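Long-range contact in aromatic-L-amino-acid decarboxylase (Catharanthus roseus, PDB 6EEW), which uses pyridoxal 5'-phosphate to decarboxylate L-tryptophan to tryptamine and 5-hydroxy-L-tryptophan to serotonin: residues G192-F206 with D245-T258. Sequence-based numbering, arbitrary orientation.
Sequences GKLVCYGSDQTHTMF and DVAAGYVPLFLCAT
Strands 194-199 and 251-258 run parallel, V251 N donating to K193 O (2.8 Å) and V195 N to V251 O, until a beta bulge at L253 shifts the register by one. There V195 O takes L253 N in its carbonyl plane (2.9 Å) and F254 N only weakly; beyond it Y197 N meets F254 O and C256 N meets Y197 O. With Y197 CG anti to the carbonyl carbon (chi1 -53°), its ring lies alongside P252, and P252 CB touches Y197 CE1 at the ring edge (3.6 Å). V195 CG1 lies over one ring face near its rim. Y197 OH donates to D245 OD2 (2.5 Å) on the anti side of the carboxylate, at the end of helix 235-247; R221 forms a salt bridge with the same oxygen. A phenylalanine in place of Y197 would probably keep the P252 packing but leave D245 without its hydroxyl partner. On the other side of the sheet, L194 CB packs on L253 CD2 (3.7 Å), C196 SG on F254 CB, and F206 CE1 on C256 CB (3.6 Å). In the turn after strand 194-199, the T202 methyl CG2 meets T258 OG1 tip to tip at a close 3.0 Å; that buried hydroxyl has no hydrogen-bond partner in the model. Helix 235-247, closed by a Schellman motif at G249, leads into strand 251-258 within the mostly parallel seven-stranded sheet of fold-type I pyridoxal-phosphate enzymes; the loop after strand 194-199 carries the L-tryptophan-binding H203.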
# COMPACT_ATOMS: atom_id res chain seq x y z
N GLY A 192 7.17 -18.09 -21.80
CA GLY A 192 6.13 -19.03 -22.16
C GLY A 192 6.34 -20.44 -21.66
O GLY A 192 5.48 -21.30 -21.88
N LYS A 193 7.49 -20.72 -21.03
CA LYS A 193 7.79 -22.03 -20.45
C LYS A 193 7.61 -22.08 -18.93
O LYS A 193 7.60 -23.17 -18.37
CB LYS A 193 9.23 -22.43 -20.78
CG LYS A 193 9.48 -22.58 -22.25
CD LYS A 193 10.91 -22.96 -22.57
CE LYS A 193 11.10 -23.10 -24.07
NZ LYS A 193 12.48 -23.53 -24.43
N LEU A 194 7.49 -20.92 -18.27
CA LEU A 194 7.56 -20.86 -16.82
C LEU A 194 6.21 -21.25 -16.20
O LEU A 194 5.18 -20.65 -16.52
CB LEU A 194 7.97 -19.46 -16.38
CG LEU A 194 9.20 -18.91 -17.13
CD1 LEU A 194 9.67 -17.60 -16.52
CD2 LEU A 194 10.33 -19.93 -17.19
N VAL A 195 6.23 -22.23 -15.31
CA VAL A 195 5.02 -22.76 -14.69
C VAL A 195 5.02 -22.40 -13.22
O VAL A 195 6.04 -22.53 -12.53
CB VAL A 195 4.91 -24.28 -14.88
CG1 VAL A 195 3.63 -24.80 -14.21
CG2 VAL A 195 4.92 -24.61 -16.35
N CYS A 196 3.87 -21.95 -12.73
CA CYS A 196 3.66 -21.64 -11.33
C CYS A 196 2.67 -22.64 -10.75
O CYS A 196 1.73 -23.05 -11.44
CB CYS A 196 3.12 -20.22 -11.13
SG CYS A 196 4.23 -18.89 -11.63
N TYR A 197 2.88 -23.02 -9.49
CA TYR A 197 2.08 -24.03 -8.81
C TYR A 197 1.48 -23.45 -7.53
O TYR A 197 2.15 -22.72 -6.80
CB TYR A 197 2.93 -25.27 -8.48
CG TYR A 197 3.68 -25.86 -9.66
CD1 TYR A 197 4.95 -25.43 -9.99
CD2 TYR A 197 3.12 -26.87 -10.43
CE1 TYR A 197 5.64 -25.97 -11.07
CE2 TYR A 197 3.80 -27.43 -11.51
CZ TYR A 197 5.06 -26.98 -11.83
OH TYR A 197 5.73 -27.52 -12.90
N GLY A 198 0.20 -23.73 -7.30
CA GLY A 198 -0.45 -23.36 -6.05
C GLY A 198 -1.56 -24.32 -5.70
O GLY A 198 -2.16 -24.94 -6.58
N SER A 199 -1.86 -24.43 -4.41
CA SER A 199 -2.98 -25.27 -3.99
C SER A 199 -4.30 -24.78 -4.58
O SER A 199 -4.53 -23.58 -4.72
CB SER A 199 -3.09 -25.28 -2.46
OG SER A 199 -4.36 -25.77 -2.08
N ASP A 200 -5.19 -25.73 -4.87
CA ASP A 200 -6.55 -25.37 -5.26
C ASP A 200 -7.33 -24.73 -4.13
O ASP A 200 -8.46 -24.27 -4.35
CB ASP A 200 -7.29 -26.60 -5.80
CG ASP A 200 -7.51 -27.68 -4.74
OD1 ASP A 200 -7.20 -27.42 -3.55
OD2 ASP A 200 -7.98 -28.78 -5.09
N GLN A 201 -6.76 -24.67 -2.93
CA GLN A 201 -7.32 -23.96 -1.79
C GLN A 201 -6.89 -22.51 -1.75
O GLN A 201 -7.26 -21.78 -0.82
CB GLN A 201 -6.94 -24.66 -0.48
CG GLN A 201 -7.41 -26.09 -0.40
CD GLN A 201 -8.90 -26.16 -0.56
OE1 GLN A 201 -9.65 -25.51 0.17
NE2 GLN A 201 -9.36 -26.96 -1.51
N THR A 202 -6.04 -22.09 -2.69
CA THR A 202 -5.68 -20.69 -2.86
C THR A 202 -5.85 -20.33 -4.33
O THR A 202 -4.86 -20.10 -5.03
CB THR A 202 -4.25 -20.44 -2.40
OG1 THR A 202 -3.37 -21.25 -3.18
CG2 THR A 202 -4.12 -20.80 -0.92
N HIS A 203 -7.09 -20.32 -4.80
CA HIS A 203 -7.36 -20.08 -6.21
C HIS A 203 -7.99 -18.72 -6.47
O HIS A 203 -8.36 -18.43 -7.62
CB HIS A 203 -8.25 -21.18 -6.80
CG HIS A 203 -9.68 -21.09 -6.37
ND1 HIS A 203 -10.11 -21.50 -5.13
CD2 HIS A 203 -10.78 -20.62 -7.01
CE1 HIS A 203 -11.41 -21.30 -5.03
NE2 HIS A 203 -11.84 -20.76 -6.15
N THR A 204 -8.15 -17.88 -5.45
CA THR A 204 -8.70 -16.55 -5.67
C THR A 204 -7.64 -15.47 -5.79
O THR A 204 -7.80 -14.54 -6.60
CB THR A 204 -9.64 -16.17 -4.52
OG1 THR A 204 -10.41 -17.31 -4.11
CG2 THR A 204 -10.58 -15.06 -4.95
N MET A 205 -6.55 -15.57 -5.04
CA MET A 205 -5.50 -14.56 -5.00
C MET A 205 -4.26 -14.95 -5.78
O MET A 205 -3.70 -14.12 -6.50
CB MET A 205 -5.14 -14.28 -3.53
CG MET A 205 -3.90 -13.42 -3.28
SD MET A 205 -2.33 -14.31 -3.22
CE MET A 205 -2.57 -15.37 -1.80
N PHE A 206 -3.86 -16.21 -5.67
CA PHE A 206 -2.61 -16.68 -6.25
C PHE A 206 -2.61 -16.65 -7.78
O PHE A 206 -1.65 -16.15 -8.38
CB PHE A 206 -2.31 -18.07 -5.70
CG PHE A 206 -1.30 -18.84 -6.47
CD1 PHE A 206 0.05 -18.54 -6.39
CD2 PHE A 206 -1.72 -19.85 -7.32
CE1 PHE A 206 0.98 -19.27 -7.13
CE2 PHE A 206 -0.80 -20.59 -8.06
CZ PHE A 206 0.55 -20.30 -7.97
N ASP A 245 5.59 -31.76 -16.07
CA ASP A 245 5.90 -30.48 -16.70
C ASP A 245 7.32 -30.46 -17.25
O ASP A 245 7.57 -29.93 -18.33
CB ASP A 245 5.71 -29.34 -15.70
CG ASP A 245 4.26 -29.03 -15.46
OD1 ASP A 245 3.45 -29.26 -16.39
OD2 ASP A 245 3.93 -28.56 -14.36
N VAL A 246 8.27 -31.03 -16.50
CA VAL A 246 9.64 -31.11 -16.97
C VAL A 246 9.72 -31.97 -18.22
O VAL A 246 10.46 -31.66 -19.16
CB VAL A 246 10.57 -31.64 -15.86
CG1 VAL A 246 11.91 -32.07 -16.45
CG2 VAL A 246 10.78 -30.57 -14.81
N ALA A 247 8.98 -33.08 -18.25
CA ALA A 247 9.00 -33.96 -19.41
C ALA A 247 8.48 -33.26 -20.66
O ALA A 247 8.98 -33.49 -21.77
CB ALA A 247 8.18 -35.22 -19.13
N ALA A 248 7.47 -32.41 -20.50
CA ALA A 248 6.89 -31.68 -21.62
C ALA A 248 7.67 -30.43 -21.98
O ALA A 248 7.21 -29.66 -22.83
CB ALA A 248 5.44 -31.29 -21.32
N GLY A 249 8.81 -30.18 -21.33
CA GLY A 249 9.66 -29.08 -21.69
C GLY A 249 9.45 -27.79 -20.94
O GLY A 249 10.14 -26.80 -21.24
N TYR A 250 8.51 -27.74 -20.00
CA TYR A 250 8.27 -26.53 -19.23
C TYR A 250 9.33 -26.35 -18.16
O TYR A 250 10.09 -27.27 -17.83
CB TYR A 250 6.88 -26.56 -18.60
CG TYR A 250 5.77 -26.52 -19.62
CD1 TYR A 250 5.38 -27.68 -20.28
CD2 TYR A 250 5.15 -25.32 -19.96
CE1 TYR A 250 4.37 -27.65 -21.23
CE2 TYR A 250 4.14 -25.29 -20.90
CZ TYR A 250 3.76 -26.46 -21.54
OH TYR A 250 2.76 -26.43 -22.49
N VAL A 251 9.37 -25.15 -17.60
CA VAL A 251 10.32 -24.80 -16.55
C VAL A 251 9.54 -24.49 -15.28
O VAL A 251 8.89 -23.44 -15.19
CB VAL A 251 11.22 -23.64 -16.98
CG1 VAL A 251 12.05 -23.16 -15.83
CG2 VAL A 251 12.13 -24.11 -18.10
N PRO A 252 9.56 -25.39 -14.29
CA PRO A 252 8.91 -25.09 -13.00
C PRO A 252 9.59 -23.94 -12.28
O PRO A 252 10.80 -23.97 -12.02
CB PRO A 252 9.06 -26.41 -12.22
CG PRO A 252 9.36 -27.47 -13.26
CD PRO A 252 10.14 -26.74 -14.32
N LEU A 253 8.80 -22.96 -11.89
CA LEU A 253 9.32 -21.66 -11.49
C LEU A 253 8.98 -21.31 -10.05
O LEU A 253 9.86 -20.90 -9.28
CB LEU A 253 8.74 -20.59 -12.42
CG LEU A 253 9.14 -19.14 -12.21
CD1 LEU A 253 10.54 -18.86 -12.75
CD2 LEU A 253 8.10 -18.24 -12.84
N PHE A 254 7.72 -21.48 -9.66
CA PHE A 254 7.27 -20.87 -8.42
C PHE A 254 6.24 -21.78 -7.80
O PHE A 254 5.36 -22.31 -8.50
CB PHE A 254 6.65 -19.49 -8.66
CG PHE A 254 6.31 -18.74 -7.39
CD1 PHE A 254 5.05 -18.80 -6.84
CD2 PHE A 254 7.26 -17.95 -6.78
CE1 PHE A 254 4.75 -18.08 -5.68
CE2 PHE A 254 6.97 -17.22 -5.63
CZ PHE A 254 5.71 -17.29 -5.08
N LEU A 255 6.35 -21.94 -6.49
CA LEU A 255 5.43 -22.75 -5.71
C LEU A 255 5.01 -21.88 -4.55
O LEU A 255 5.86 -21.36 -3.82
CB LEU A 255 6.08 -24.04 -5.21
CG LEU A 255 5.25 -24.70 -4.11
CD1 LEU A 255 3.92 -25.18 -4.71
CD2 LEU A 255 6.04 -25.85 -3.42
N CYS A 256 3.70 -21.70 -4.41
CA CYS A 256 3.13 -20.97 -3.29
C CYS A 256 2.57 -22.01 -2.34
O CYS A 256 1.53 -22.60 -2.61
CB CYS A 256 2.04 -20.02 -3.77
SG CYS A 256 1.33 -19.00 -2.47
N ALA A 257 3.28 -22.24 -1.23
CA ALA A 257 2.81 -23.14 -0.19
C ALA A 257 2.09 -22.32 0.88
O ALA A 257 2.68 -21.40 1.47
CB ALA A 257 3.98 -23.90 0.42
N THR A 258 0.84 -22.67 1.15
CA THR A 258 -0.03 -21.92 2.04
C THR A 258 -0.11 -22.57 3.42
O THR A 258 -0.46 -23.75 3.55
CB THR A 258 -1.43 -21.81 1.46
OG1 THR A 258 -1.33 -21.34 0.11
CG2 THR A 258 -2.27 -20.84 2.30